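Local atomic coordinates of lysosome-associated membrane glycoprotein 3 (Homo sapiens, PDB entry 4AKM), a protein that takes part in lysosome-autophagosome fusion and in the unfolded protein response, here represented by the membrane-proximal part of its luminal region. Residues T55-L60 with N70-K75; E78-S83 with L139-F144; T4-V9 with K18-I23. One frame throughout, in Å; residues are numbered along the deposited sequence.

Interaction 1: residues T55-L60 with N70-K75; sequences TRKSNL and NLTFTK. With NAG (2-acetamido-2-deoxy-beta-D-glucopyranose), chain D.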
ATOM      1  N   THR A  55     -12.677   3.824  13.314  1.00 80.98           N
ATOM      2  CA  THR A  55     -12.137   3.707  14.666  1.00 81.08           C
ATOM      3  C   THR A  55     -11.232   2.483  14.837  1.00 79.14           C
ATOM      4  O   THR A  55     -10.311   2.494  15.657  1.00 75.64           O
ATOM      5  CB  THR A  55     -13.271   3.698  15.730  1.00 84.93           C
ATOM      6  OG1 THR A  55     -14.012   2.474  15.650  1.00 75.27           O
ATOM      7  CG2 THR A  55     -14.218   4.878  15.515  1.00 72.42           C
ATOM      8  N   ARG A  56     -11.484   1.441  14.049  1.00 78.48           N
ATOM      9  CA  ARG A  56     -10.734   0.194  14.171  1.00 82.99           C
ATOM     10  C   ARG A  56     -10.287  -0.339  12.807  1.00 77.20           C
ATOM     11  O   ARG A  56      -9.524  -1.301  12.727  1.00 75.02           O
ATOM     12  CB  ARG A  56     -11.575  -0.863  14.896  1.00 86.73           C
ATOM     13  CG  ARG A  56     -10.765  -1.911  15.657  1.00 88.52           C
ATOM     14  CD  ARG A  56     -11.432  -3.274  15.572  1.00 92.96           C
ATOM     15  NE  ARG A  56     -11.454  -3.767  14.195  1.00 99.08           N
ATOM     16  CZ  ARG A  56     -12.095  -4.860  13.792  1.00101.73           C
ATOM     17  NH1 ARG A  56     -12.783  -5.590  14.660  1.00103.78           N
ATOM     18  NH2 ARG A  56     -12.052  -5.222  12.516  1.00 99.56           N
ATOM     19  N   LYS A  57     -10.754   0.295  11.738  1.00 71.51           N
ATOM     20  CA  LYS A  57     -10.442  -0.170  10.392  1.00 68.68           C
ATOM     21  C   LYS A  57     -10.491   0.960   9.364  1.00 67.74           C
ATOM     22  O   LYS A  57     -11.502   1.653   9.226  1.00 63.09           O
ATOM     23  CB  LYS A  57     -11.403  -1.288   9.982  1.00 73.37           C
ATOM     24  CG  LYS A  57     -10.828  -2.254   8.961  1.00 75.68           C
ATOM     25  CD  LYS A  57     -11.878  -3.241   8.469  1.00 81.56           C
ATOM     26  CE  LYS A  57     -12.943  -2.541   7.640  1.00 78.88           C
ATOM     27  NZ  LYS A  57     -13.854  -3.515   6.979  1.00 82.75           N
ATOM     28  N   SER A  58      -9.394   1.130   8.633  1.00 62.85           N
ATOM     29  CA  SER A  58      -9.308   2.175   7.620  1.00 61.40           C
ATOM     30  C   SER A  58      -8.824   1.610   6.294  1.00 59.07           C
ATOM     31  O   SER A  58      -8.397   0.461   6.219  1.00 57.73           O
ATOM     32  CB  SER A  58      -8.342   3.275   8.063  1.00 57.23           C
ATOM     33  OG  SER A  58      -8.697   3.796   9.328  1.00 70.88           O
ATOM     34  N   ASN A  59      -8.881   2.423   5.248  1.00 58.87           N
ATOM     35  CA  ASN A  59      -8.252   2.042   3.987  1.00 51.17           C
ATOM     36  C   ASN A  59      -7.734   3.232   3.197  1.00 47.91           C
ATOM     37  O   ASN A  59      -8.398   4.273   3.093  1.00 51.70           O
ATOM     38  CB  ASN A  59      -9.184   1.191   3.114  1.00 54.05           C
ATOM     39  CG  ASN A  59     -10.307   2.000   2.485  1.00 55.75           C
ATOM     40  OD1 ASN A  59     -11.272   2.366   3.156  1.00 56.17           O
ATOM     41  ND2 ASN A  59     -10.197   2.262   1.189  1.00 49.86           N
ATOM     42  N   LEU A  60      -6.518   3.060   2.683  1.00 48.14           N
ATOM     43  CA  LEU A  60      -5.929   3.949   1.698  1.00 45.32           C
ATOM     44  C   LEU A  60      -6.065   3.290   0.335  1.00 43.41           C
ATOM     45  O   LEU A  60      -5.521   2.216   0.092  1.00 40.70           O
ATOM     46  CB  LEU A  60      -4.449   4.194   1.995  1.00 41.46           C
ATOM     47  CG  LEU A  60      -3.701   4.879   0.847  1.00 41.80           C
ATOM     48  CD1 LEU A  60      -4.303   6.241   0.549  1.00 40.99           C
ATOM     49  CD2 LEU A  60      -2.221   5.001   1.148  1.00 39.68           C
ATOM     50  N   ASN A  70      -5.084  -1.105  -3.087  1.00 34.22           N
ATOM     51  CA  ASN A  70      -5.872  -0.875  -1.897  1.00 38.93           C
ATOM     52  C   ASN A  70      -5.179  -1.448  -0.675  1.00 40.35           C
ATOM     53  O   ASN A  70      -4.979  -2.661  -0.564  1.00 37.87           O
ATOM     54  CB  ASN A  70      -7.262  -1.489  -2.059  1.00 42.38           C
ATOM     55  CG  ASN A  70      -8.277  -0.894  -1.106  1.00 48.52           C
ATOM     56  OD1 ASN A  70      -8.038   0.142  -0.487  1.00 47.44           O
ATOM     57  ND2 ASN A  70      -9.423  -1.547  -0.990  1.00 53.65           N
ATOM     58  N   LEU A  71      -4.805  -0.552   0.229  1.00 40.28           N
ATOM     59  CA  LEU A  71      -4.178  -0.917   1.486  1.00 42.36           C
ATOM     60  C   LEU A  71      -5.182  -0.771   2.618  1.00 41.80           C
ATOM     61  O   LEU A  71      -5.606   0.332   2.934  1.00 41.33           O
ATOM     62  CB  LEU A  71      -2.961  -0.023   1.748  1.00 40.54           C
ATOM     63  CG  LEU A  71      -1.850  -0.080   0.696  1.00 40.05           C
ATOM     64  CD1 LEU A  71      -0.638   0.723   1.130  1.00 35.86           C
ATOM     65  CD2 LEU A  71      -1.460  -1.519   0.398  1.00 40.23           C
ATOM     66  N   THR A  72      -5.563  -1.891   3.219  1.00 42.28           N
ATOM     67  CA  THR A  72      -6.471  -1.885   4.358  1.00 51.20           C
ATOM     68  C   THR A  72      -5.732  -2.055   5.682  1.00 52.01           C
ATOM     69  O   THR A  72      -4.935  -2.995   5.845  1.00 56.20           O
ATOM     70  CB  THR A  72      -7.535  -2.992   4.243  1.00 54.75           C
ATOM     71  OG1 THR A  72      -8.428  -2.697   3.161  1.00 57.75           O
ATOM     72  CG2 THR A  72      -8.328  -3.102   5.532  1.00 54.94           C
ATOM     73  N   PHE A  73      -6.030  -1.150   6.617  1.00 52.41           N
ATOM     74  CA  PHE A  73      -5.431  -1.129   7.949  1.00 57.09           C
ATOM     75  C   PHE A  73      -6.418  -1.538   9.046  1.00 60.74           C
ATOM     76  O   PHE A  73      -7.592  -1.159   9.018  1.00 60.64           O
ATOM     77  CB  PHE A  73      -4.923   0.274   8.280  1.00 55.43           C
ATOM     78  CG  PHE A  73      -3.969   0.837   7.269  1.00 57.04           C
ATOM     79  CD1 PHE A  73      -4.442   1.452   6.117  1.00 50.74           C
ATOM     80  CD2 PHE A  73      -2.601   0.778   7.483  1.00 48.56           C
ATOM     81  CE1 PHE A  73      -3.572   1.977   5.194  1.00 45.01           C
ATOM     82  CE2 PHE A  73      -1.730   1.304   6.565  1.00 48.48           C
ATOM     83  CZ  PHE A  73      -2.214   1.904   5.416  1.00 48.93           C
ATOM     84  N   THR A  74      -5.914  -2.290  10.021  1.00 61.51           N
ATOM     85  CA  THR A  74      -6.666  -2.675  11.211  1.00 63.92           C
ATOM     86  C   THR A  74      -5.829  -2.333  12.445  1.00 69.79           C
ATOM     87  O   THR A  74      -4.621  -2.577  12.464  1.00 68.28           O
ATOM     88  CB  THR A  74      -6.988  -4.199  11.204  1.00 63.01           C
ATOM     89  OG1 THR A  74      -8.000  -4.477  10.229  1.00 66.35           O
ATOM     90  CG2 THR A  74      -7.479  -4.677  12.561  1.00 65.89           C
ATOM     91  N   LYS A  75      -6.452  -1.741  13.463  1.00 75.69           N
ATOM     92  CA  LYS A  75      -5.768  -1.565  14.747  1.00 82.81           C
ATOM     93  C   LYS A  75      -6.271  -2.579  15.776  1.00 86.75           C
ATOM     94  O   LYS A  75      -7.475  -2.702  16.010  1.00 83.83           O
ATOM     95  CB  LYS A  75      -5.877  -0.126  15.272  1.00 81.26           C
ATOM     96  CG  LYS A  75      -7.278   0.346  15.632  1.00 81.46           C
ATOM     97  CD  LYS A  75      -7.235   1.729  16.287  1.00 88.09           C
ATOM     98  CE  LYS A  75      -6.399   1.723  17.564  1.00 87.96           C
ATOM     99  NZ  LYS A  75      -6.313   3.076  18.193  1.00 80.19           N
TER
HETATM  100  C1  NAG D1379     -10.591  -1.255  -0.205  1.00 61.39           C
HETATM  101  C2  NAG D1379     -11.628  -1.881  -1.125  1.00 63.66           C
HETATM  102  C3  NAG D1379     -13.030  -1.676  -0.558  1.00 61.38           C
HETATM  103  C4  NAG D1379     -13.097  -2.148   0.890  1.00 66.38           C
HETATM  104  C5  NAG D1379     -11.928  -1.621   1.716  1.00 67.33           C
HETATM  105  C6  NAG D1379     -11.877  -2.329   3.061  1.00 69.81           C
HETATM  106  C7  NAG D1379     -11.236  -2.050  -3.515  1.00 58.82           C
HETATM  107  C8  NAG D1379     -11.516  -1.423  -4.848  1.00 49.08           C
HETATM  108  N2  NAG D1379     -11.516  -1.304  -2.451  1.00 62.71           N
HETATM  109  O3  NAG D1379     -13.954  -2.406  -1.335  1.00 60.51           O
HETATM  110  O4  NAG D1379     -14.300  -1.711   1.486  1.00 66.39           O
HETATM  111  O5  NAG D1379     -10.686  -1.832   1.078  1.00 68.10           O
HETATM  112  O6  NAG D1379     -10.784  -1.819   3.791  1.00 71.49           O
HETATM  113  O7  NAG D1379     -10.774  -3.191  -3.439  1.00 62.24           O

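Interaction 2: residues E78-S83 with L139-F144; sequences ESYYIS and LQAFDF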
ATOM      1  N   GLU A  78      -3.126  -2.373  21.756  1.00110.10           N
ATOM      2  CA  GLU A  78      -2.297  -1.375  21.082  1.00106.95           C
ATOM      3  C   GLU A  78      -1.640  -1.982  19.843  1.00103.63           C
ATOM      4  O   GLU A  78      -1.579  -3.208  19.717  1.00105.28           O
ATOM      5  CB  GLU A  78      -1.262  -0.767  22.042  1.00104.23           C
ATOM      6  CG  GLU A  78      -0.349  -1.781  22.725  1.00107.88           C
ATOM      7  CD  GLU A  78       0.418  -1.185  23.901  1.00113.35           C
ATOM      8  OE1 GLU A  78      -0.082  -0.219  24.518  1.00110.29           O
ATOM      9  OE2 GLU A  78       1.519  -1.689  24.214  1.00109.41           O
ATOM     10  N   SER A  79      -1.191  -1.104  18.942  1.00 95.58           N
ATOM     11  CA  SER A  79      -0.646  -1.434  17.612  1.00 91.09           C
ATOM     12  C   SER A  79      -1.681  -1.507  16.483  1.00 84.92           C
ATOM     13  O   SER A  79      -2.832  -1.899  16.684  1.00 86.56           O
ATOM     14  CB  SER A  79       0.232  -2.699  17.602  1.00 91.77           C
ATOM     15  OG  SER A  79      -0.566  -3.874  17.596  1.00 88.75           O
ATOM     16  N   TYR A  80      -1.233  -1.114  15.294  1.00 80.73           N
ATOM     17  CA  TYR A  80      -2.016  -1.202  14.070  1.00 74.58           C
ATOM     18  C   TYR A  80      -1.124  -1.823  13.000  1.00 66.83           C
ATOM     19  O   TYR A  80       0.090  -1.922  13.177  1.00 66.52           O
ATOM     20  CB  TYR A  80      -2.491   0.186  13.628  1.00 74.07           C
ATOM     21  CG  TYR A  80      -1.369   1.163  13.329  1.00 73.86           C
ATOM     22  CD1 TYR A  80      -0.757   1.882  14.348  1.00 76.94           C
ATOM     23  CD2 TYR A  80      -0.921   1.363  12.028  1.00 72.15           C
ATOM     24  CE1 TYR A  80       0.270   2.775  14.078  1.00 77.28           C
ATOM     25  CE2 TYR A  80       0.103   2.252  11.752  1.00 71.58           C
ATOM     26  CZ  TYR A  80       0.694   2.956  12.779  1.00 73.98           C
ATOM     27  OH  TYR A  80       1.711   3.841  12.507  1.00 73.08           O
ATOM     28  N   TYR A  81      -1.723  -2.228  11.887  1.00 65.04           N
ATOM     29  CA  TYR A  81      -0.983  -2.905  10.829  1.00 62.67           C
ATOM     30  C   TYR A  81      -1.793  -2.876   9.547  1.00 58.42           C
ATOM     31  O   TYR A  81      -2.987  -2.572   9.570  1.00 59.11           O
ATOM     32  CB  TYR A  81      -0.683  -4.356  11.231  1.00 60.26           C
ATOM     33  CG  TYR A  81      -1.895  -5.118  11.720  1.00 62.71           C
ATOM     34  CD1 TYR A  81      -2.268  -5.087  13.060  1.00 66.70           C
ATOM     35  CD2 TYR A  81      -2.673  -5.859  10.843  1.00 63.30           C
ATOM     36  CE1 TYR A  81      -3.383  -5.774  13.509  1.00 72.78           C
ATOM     37  CE2 TYR A  81      -3.788  -6.551  11.281  1.00 62.98           C
ATOM     38  CZ  TYR A  81      -4.140  -6.507  12.613  1.00 72.82           C
ATOM     39  OH  TYR A  81      -5.252  -7.199  13.043  1.00 70.39           O
ATOM     40  N   ILE A  82      -1.146  -3.172   8.425  1.00 54.21           N
ATOM     41  CA  ILE A  82      -1.882  -3.392   7.188  1.00 56.53           C
ATOM     42  C   ILE A  82      -2.483  -4.785   7.264  1.00 54.02           C
ATOM     43  O   ILE A  82      -1.759  -5.768   7.396  1.00 56.40           O
ATOM     44  CB  ILE A  82      -0.977  -3.297   5.944  1.00 56.60           C
ATOM     45  CG1 ILE A  82      -0.584  -1.846   5.669  1.00 50.08           C
ATOM     46  CG2 ILE A  82      -1.679  -3.881   4.728  1.00 54.68           C
ATOM     47  CD1 ILE A  82       0.595  -1.700   4.728  1.00 44.02           C
ATOM     48  N   SER A  83      -3.808  -4.868   7.201  1.00 52.25           N
ATOM     49  CA  SER A  83      -4.494  -6.147   7.328  1.00 52.23           C
ATOM     50  C   SER A  83      -4.945  -6.718   5.985  1.00 55.61           C
ATOM     51  O   SER A  83      -5.287  -7.898   5.893  1.00 56.14           O
ATOM     52  CB  SER A  83      -5.689  -6.030   8.273  1.00 53.29           C
ATOM     53  OG  SER A  83      -6.689  -5.196   7.721  1.00 55.31           O
ATOM     54  N   LEU A 139       4.682   5.573   6.926  1.00 58.89           N
ATOM     55  CA  LEU A 139       3.241   5.744   7.040  1.00 60.57           C
ATOM     56  C   LEU A 139       2.775   5.787   8.488  1.00 68.47           C
ATOM     57  O   LEU A 139       3.544   5.521   9.411  1.00 71.07           O
ATOM     58  CB  LEU A 139       2.498   4.648   6.264  1.00 55.16           C
ATOM     59  CG  LEU A 139       2.777   3.170   6.555  1.00 56.33           C
ATOM     60  CD1 LEU A 139       2.040   2.677   7.799  1.00 59.57           C
ATOM     61  CD2 LEU A 139       2.410   2.319   5.345  1.00 50.50           C
ATOM     62  N   GLN A 140       1.504   6.123   8.665  1.00 65.37           N
ATOM     63  CA  GLN A 140       0.875   6.177   9.971  1.00 67.91           C
ATOM     64  C   GLN A 140      -0.634   6.184   9.772  1.00 66.24           C
ATOM     65  O   GLN A 140      -1.143   6.788   8.824  1.00 62.31           O
ATOM     66  CB  GLN A 140       1.329   7.424  10.736  1.00 73.61           C
ATOM     67  CG  GLN A 140       0.856   7.478  12.186  1.00 81.02           C
ATOM     68  CD  GLN A 140       1.604   8.511  13.010  1.00 83.35           C
ATOM     69  OE1 GLN A 140       2.716   8.913  12.663  1.00 84.28           O
ATOM     70  NE2 GLN A 140       0.995   8.947  14.108  1.00 87.65           N
ATOM     71  N   ALA A 141      -1.346   5.501  10.663  1.00 73.33           N
ATOM     72  CA  ALA A 141      -2.801   5.411  10.575  1.00 77.88           C
ATOM     73  C   ALA A 141      -3.474   5.539  11.945  1.00 81.04           C
ATOM     74  O   ALA A 141      -2.861   5.256  12.977  1.00 86.99           O
ATOM     75  CB  ALA A 141      -3.211   4.112   9.897  1.00 71.73           C
ATOM     76  N   PHE A 142      -4.733   5.971  11.931  1.00 84.47           N
ATOM     77  CA  PHE A 142      -5.544   6.163  13.140  1.00 92.24           C
ATOM     78  C   PHE A 142      -5.070   7.318  14.032  1.00 98.19           C
ATOM     79  O   PHE A 142      -5.419   8.476  13.791  1.00 97.28           O
ATOM     80  CB  PHE A 142      -5.665   4.864  13.945  1.00 86.52           C
ATOM     81  CG  PHE A 142      -6.050   3.678  13.115  1.00 81.20           C
ATOM     82  CD1 PHE A 142      -7.363   3.499  12.711  1.00 76.29           C
ATOM     83  CD2 PHE A 142      -5.101   2.743  12.736  1.00 76.52           C
ATOM     84  CE1 PHE A 142      -7.724   2.409  11.947  1.00 70.41           C
ATOM     85  CE2 PHE A 142      -5.457   1.652  11.970  1.00 73.51           C
ATOM     86  CZ  PHE A 142      -6.772   1.486  11.575  1.00 68.50           C
ATOM     87  N   ASP A 143      -4.289   7.001  15.061  1.00100.98           N
ATOM     88  CA  ASP A 143      -3.856   8.008  16.033  1.00105.87           C
ATOM     89  C   ASP A 143      -2.828   8.993  15.474  1.00105.73           C
ATOM     90  O   ASP A 143      -1.791   8.588  14.944  1.00102.73           O
ATOM     91  CB  ASP A 143      -3.318   7.335  17.299  1.00105.13           C
ATOM     92  CG  ASP A 143      -4.406   7.074  18.324  1.00113.34           C
ATOM     93  OD1 ASP A 143      -5.601   7.193  17.974  1.00105.58           O
ATOM     94  OD2 ASP A 143      -4.065   6.759  19.486  1.00113.92           O
ATOM     95  N   PHE A 144      -3.119  10.285  15.612  1.00107.94           N
ATOM     96  CA  PHE A 144      -2.243  11.336  15.097  1.00111.63           C
ATOM     97  C   PHE A 144      -2.059  12.491  16.076  1.00117.65           C
ATOM     98  O   PHE A 144      -2.871  12.691  16.981  1.00117.76           O
ATOM     99  CB  PHE A 144      -2.779  11.880  13.771  1.00103.85           C
ATOM    100  CG  PHE A 144      -2.353  11.082  12.576  1.00 93.84           C
ATOM    101  CD1 PHE A 144      -1.097  11.263  12.021  1.00 92.41           C
ATOM    102  CD2 PHE A 144      -3.208  10.153  12.005  1.00 89.91           C
ATOM    103  CE1 PHE A 144      -0.699  10.529  10.918  1.00 86.85           C
ATOM    104  CE2 PHE A 144      -2.817   9.415  10.898  1.00 81.63           C
ATOM    105  CZ  PHE A 144      -1.562   9.603  10.354  1.00 79.05           C
TER

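Interaction 3: residues T4-V9 with K18-I23; sequences TGIYQV and KAEMGI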
ATOM      1  N   THR A   4       8.549   8.032  -5.000  1.00 63.81           N
ATOM      2  CA  THR A   4       7.782   7.949  -3.765  1.00 59.61           C
ATOM      3  C   THR A   4       6.618   8.940  -3.786  1.00 58.65           C
ATOM      4  O   THR A   4       6.801  10.123  -4.086  1.00 54.87           O
ATOM      5  CB  THR A   4       8.685   8.222  -2.542  1.00 55.48           C
ATOM      6  OG1 THR A   4       9.759   7.275  -2.524  1.00 54.99           O
ATOM      7  CG2 THR A   4       7.898   8.106  -1.246  1.00 54.46           C
ATOM      8  N   GLY A   5       5.421   8.449  -3.474  1.00 55.84           N
ATOM      9  CA  GLY A   5       4.240   9.290  -3.453  1.00 53.30           C
ATOM     10  C   GLY A   5       3.803   9.647  -2.050  1.00 56.55           C
ATOM     11  O   GLY A   5       3.953   8.841  -1.128  1.00 53.71           O
ATOM     12  N   ILE A   6       3.270  10.857  -1.884  1.00 51.03           N
ATOM     13  CA  ILE A   6       2.764  11.283  -0.589  1.00 44.53           C
ATOM     14  C   ILE A   6       1.235  11.298  -0.588  1.00 48.68           C
ATOM     15  O   ILE A   6       0.587  12.149  -1.208  1.00 42.65           O
ATOM     16  CB  ILE A   6       3.340  12.636  -0.161  1.00 43.08           C
ATOM     17  CG1 ILE A   6       4.866  12.559  -0.102  1.00 50.82           C
ATOM     18  CG2 ILE A   6       2.795  13.040   1.194  1.00 50.06           C
ATOM     19  CD1 ILE A   6       5.558  13.165  -1.301  1.00 50.86           C
ATOM     20  N   TYR A   7       0.672  10.328   0.120  1.00 49.59           N
ATOM     21  CA  TYR A   7      -0.758  10.096   0.120  1.00 44.64           C
ATOM     22  C   TYR A   7      -1.313  10.391   1.491  1.00 52.59           C
ATOM     23  O   TYR A   7      -0.566  10.498   2.468  1.00 49.72           O
ATOM     24  CB  TYR A   7      -1.045   8.651  -0.263  1.00 40.05           C
ATOM     25  CG  TYR A   7      -0.375   8.247  -1.552  1.00 44.36           C
ATOM     26  CD1 TYR A   7      -0.559   8.986  -2.712  1.00 42.33           C
ATOM     27  CD2 TYR A   7       0.464   7.142  -1.603  1.00 40.89           C
ATOM     28  CE1 TYR A   7       0.062   8.626  -3.886  1.00 43.39           C
ATOM     29  CE2 TYR A   7       1.083   6.775  -2.771  1.00 40.10           C
ATOM     30  CZ  TYR A   7       0.881   7.517  -3.908  1.00 42.54           C
ATOM     31  OH  TYR A   7       1.502   7.146  -5.074  1.00 46.42           O
ATOM     32  N   GLN A   8      -2.633  10.490   1.564  1.00 55.37           N
ATOM     33  CA  GLN A   8      -3.268  11.063   2.726  1.00 50.17           C
ATOM     34  C   GLN A   8      -4.763  10.793   2.691  1.00 52.42           C
ATOM     35  O   GLN A   8      -5.406  10.948   1.654  1.00 51.74           O
ATOM     36  CB  GLN A   8      -3.012  12.559   2.694  1.00 49.81           C
ATOM     37  CG  GLN A   8      -3.296  13.291   3.964  1.00 61.46           C
ATOM     38  CD  GLN A   8      -3.237  14.784   3.756  1.00 64.50           C
ATOM     39  OE1 GLN A   8      -4.150  15.375   3.172  1.00 55.22           O
ATOM     40  NE2 GLN A   8      -2.151  15.405   4.213  1.00 54.09           N
ATOM     41  N   VAL A   9      -5.315  10.384   3.828  1.00 55.76           N
ATOM     42  CA  VAL A   9      -6.752  10.158   3.950  1.00 61.19           C
ATOM     43  C   VAL A   9      -7.289  11.007   5.100  1.00 67.72           C
ATOM     44  O   VAL A   9      -6.627  11.146   6.126  1.00 68.45           O
ATOM     45  CB  VAL A   9      -7.071   8.667   4.202  1.00 56.29           C
ATOM     46  CG1 VAL A   9      -8.569   8.441   4.256  1.00 63.27           C
ATOM     47  CG2 VAL A   9      -6.444   7.792   3.125  1.00 49.98           C
ATOM     48  N   LYS A  18      -1.749   8.809   6.797  1.00 62.46           N
ATOM     49  CA  LYS A  18      -0.683   9.526   6.112  1.00 57.53           C
ATOM     50  C   LYS A  18       0.299   8.484   5.598  1.00 61.79           C
ATOM     51  O   LYS A  18       0.855   7.720   6.379  1.00 59.31           O
ATOM     52  CB  LYS A  18       0.017  10.488   7.069  1.00 55.78           C
ATOM     53  CG  LYS A  18       0.946  11.486   6.400  1.00 61.50           C
ATOM     54  CD  LYS A  18       1.891  12.110   7.422  1.00 73.89           C
ATOM     55  CE  LYS A  18       2.438  13.455   6.955  1.00 77.56           C
ATOM     56  NZ  LYS A  18       3.052  13.388   5.600  1.00 70.62           N
ATOM     57  N   ALA A  19       0.511   8.440   4.288  1.00 55.73           N
ATOM     58  CA  ALA A  19       1.374   7.408   3.729  1.00 51.95           C
ATOM     59  C   ALA A  19       2.258   7.912   2.604  1.00 46.46           C
ATOM     60  O   ALA A  19       1.791   8.413   1.585  1.00 45.88           O
ATOM     61  CB  ALA A  19       0.553   6.207   3.275  1.00 49.73           C
ATOM     62  N   GLU A  20       3.555   7.778   2.820  1.00 53.91           N
ATOM     63  CA  GLU A  20       4.550   8.052   1.808  1.00 49.66           C
ATOM     64  C   GLU A  20       5.166   6.719   1.454  1.00 47.06           C
ATOM     65  O   GLU A  20       5.432   5.914   2.338  1.00 50.38           O
ATOM     66  CB  GLU A  20       5.605   8.991   2.365  1.00 46.88           C
ATOM     67  CG  GLU A  20       5.020  10.244   2.994  1.00 58.17           C
ATOM     68  CD  GLU A  20       6.070  11.081   3.689  1.00 61.73           C
ATOM     69  OE1 GLU A  20       7.224  10.623   3.763  1.00 65.12           O
ATOM     70  OE2 GLU A  20       5.748  12.191   4.161  1.00 65.52           O
ATOM     71  N   MET A  21       5.361   6.479   0.163  1.00 48.17           N
ATOM     72  CA  MET A  21       5.946   5.232  -0.321  1.00 46.55           C
ATOM     73  C   MET A  21       5.999   5.231  -1.835  1.00 46.57           C
ATOM     74  O   MET A  21       5.348   6.036  -2.498  1.00 48.07           O
ATOM     75  CB  MET A  21       5.150   4.010   0.152  1.00 44.01           C
ATOM     76  CG  MET A  21       3.709   3.947  -0.351  1.00 44.72           C
ATOM     77  SD  MET A  21       2.557   3.123   0.780  1.00 49.49           S
ATOM     78  CE  MET A  21       3.323   1.525   0.976  1.00 44.03           C
ATOM     79  N   GLY A  22       6.796   4.316  -2.365  1.00 40.91           N
ATOM     80  CA  GLY A  22       6.831   4.026  -3.777  1.00 43.39           C
ATOM     81  C   GLY A  22       6.251   2.643  -3.914  1.00 40.95           C
ATOM     82  O   GLY A  22       6.468   1.784  -3.060  1.00 42.38           O
ATOM     83  N   ILE A  23       5.487   2.429  -4.977  1.00 44.50           N
ATOM     84  CA  ILE A  23       4.822   1.150  -5.179  1.00 42.05           C
ATOM     85  C   ILE A  23       5.014   0.658  -6.610  1.00 37.92           C
ATOM     86  O   ILE A  23       4.950   1.426  -7.571  1.00 36.02           O
ATOM     87  CB  ILE A  23       3.328   1.218  -4.783  1.00 36.01           C
ATOM     88  CG1 ILE A  23       3.202   1.526  -3.292  1.00 37.43           C
ATOM     89  CG2 ILE A  23       2.621  -0.087  -5.095  1.00 29.84           C
ATOM     90  CD1 ILE A  23       1.873   2.110  -2.903  1.00 49.86           C
TER
HETATM   91  O   HOH W   1       3.753   5.055  -4.991  1.00 51.33           O

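Interaction 1: residues T55-L60 with N70-K75
The carbonyl oxygen of Phe-73 meets both the amide and a CA-H of the facing strand: Ser-58 N donates to Phe-73 O over 2.9 Å, and Lys-57 CA approaches Phe-73 O at 3.3 Å. Ser-58 and Phe-73 form an antiparallel hydrogen-bonded pair, as do Leu-60 and Leu-71 further along, and Lys-75 N to Arg-56 O adds a longer bond at the other end. The side chains alternate between two faces. On one, Leu-60 CB lies in the plane of the Phe-73 ring, at its edge, 4.0 Å from CE1. The other face carries the sugar. Asn-70 ND2 is covalently joined to C1 of the N-acetylglucosamine, and Thr-72, third residue of the Asn-Leu-Thr sequon, is hydrogen-bonded through OG1 to the sugar O6 at 2.6 Å. Across the strands, Asn-59 CB is 3.5 Å from the same O6, and Asn-59 ND2 makes a weak hydrogen bond to Asn-70 OD1 with the amide planes 84° apart. The hairpin lies in a five-stranded antiparallel sheet, between strands 48-52 and 80-90; its Leu-60 and Phe-73 face packs on Ala-19 and Ile-17 of strand 14-27.

Interaction 2: residues E78-S83 with L139-F144
This is a buried contact of an aromatic ring with backbone and apolar side chains, made between two sheets where Tyr-80 of strand 80-90 meets the end of strand 137-141 and Phe-142 just beyond it. The two strand segments run almost crosswise, their directions 100° apart and their axes 8.2 Å from each other at the closest, so side chains fill the gap. Tyr-80 has the largest share, and touches Leu-139, Gln-140, Ala-141 and Phe-142. Its CG sits between the backbone N and the carbonyl carbon (chi1 61°), and the ring beyond it reaches across to the backbone of Gln-140 and Ala-141. Ala-141 O stands over the centre of one ring face, 4.0 Å above the plane, while Ala-141 CB touches Tyr-80 CD2 at 4.2 Å. Leu-139 CD1 comes to the ring edge. Tyr-80 and Phe-142 pass one another antiparallel, Phe-142 CE2 3.7 Å from Tyr-80 CB. At the far end, Tyr-80 OH lies 3.5 Å from Gln-140 CA but is hydrogen-bonded to His-114 O. Gln-140 NE2 is held within its own segment by Asp-143 O at 2.9 Å, and OE1 accepts from Gly-150 N. The two sheets are thus joined here by van der Waals packing of a ring on a strand's backbone and on apolar side chains, without a polar bond between the segments.

Interaction 3: residues T4-V9 with K18-I23
Tyr-7 and Met-21 lie on the same face of the paired strands and, with Lys-18 on the other, have the most surface covered here. Tyr-7 N donates to Ala-19 O at 2.7 Å, and Ala-19 N returns a bond to Tyr-7 O, making a hydrogen-bonded pair. In Tyr-7, CG lies anti to the carbonyl carbon (chi1 -53°), and the ring beyond it has Gly-5 C over one face; the absence of a side chain on Gly-5 allows the hydroxyl to pass. A water in the plane of the ring, at its edge, is hydrogen-bonded to Tyr-7 OH and donates to Met-21 O at 3.1 Å. Met-21 O also accepts from Gly-5 N, and Met-21 N donates to Gly-5 O. The Met-21 side chain packs on Thr-134. On the opposite face, Ile-6 and Glu-20 run alongside each other in the same direction, Ile-6 CG1 3.9 Å from Glu-20 CG. On the same strand as Glu-20, Lys-18 NZ forms a salt bridge with Glu-20 OE2 at 3.3 Å, its hydrogen bond weak. This is an antiparallel pairing of consecutive strands, a beta hairpin, the N-terminal one of the LAMP beta-prism domain.

In the fold
From the N terminus, interaction 3 comes first, closing the short hairpin turn between strands 5-11 and 14-27. Interaction 1 then closes a second hairpin, in the other sheet. Interaction 2 spans 55 intervening residues, bringing strand 80-90 against the end of strand 137-141. The three follow in series, without nesting or crossing. Interactions 1 and 2 share the five-stranded sheet, where strands 67-75 and 80-90 are neighbours; interactions 2 and 3 share the other, where strand 137-141 pairs with strand 14-27. Leu-60 on Val-9 and Ala-19, and Leu-71 on Met-21, bring the two hairpins together. Interaction 2 thus joins the two sheets directly, and side chains of interactions 1 and 3 meet between them.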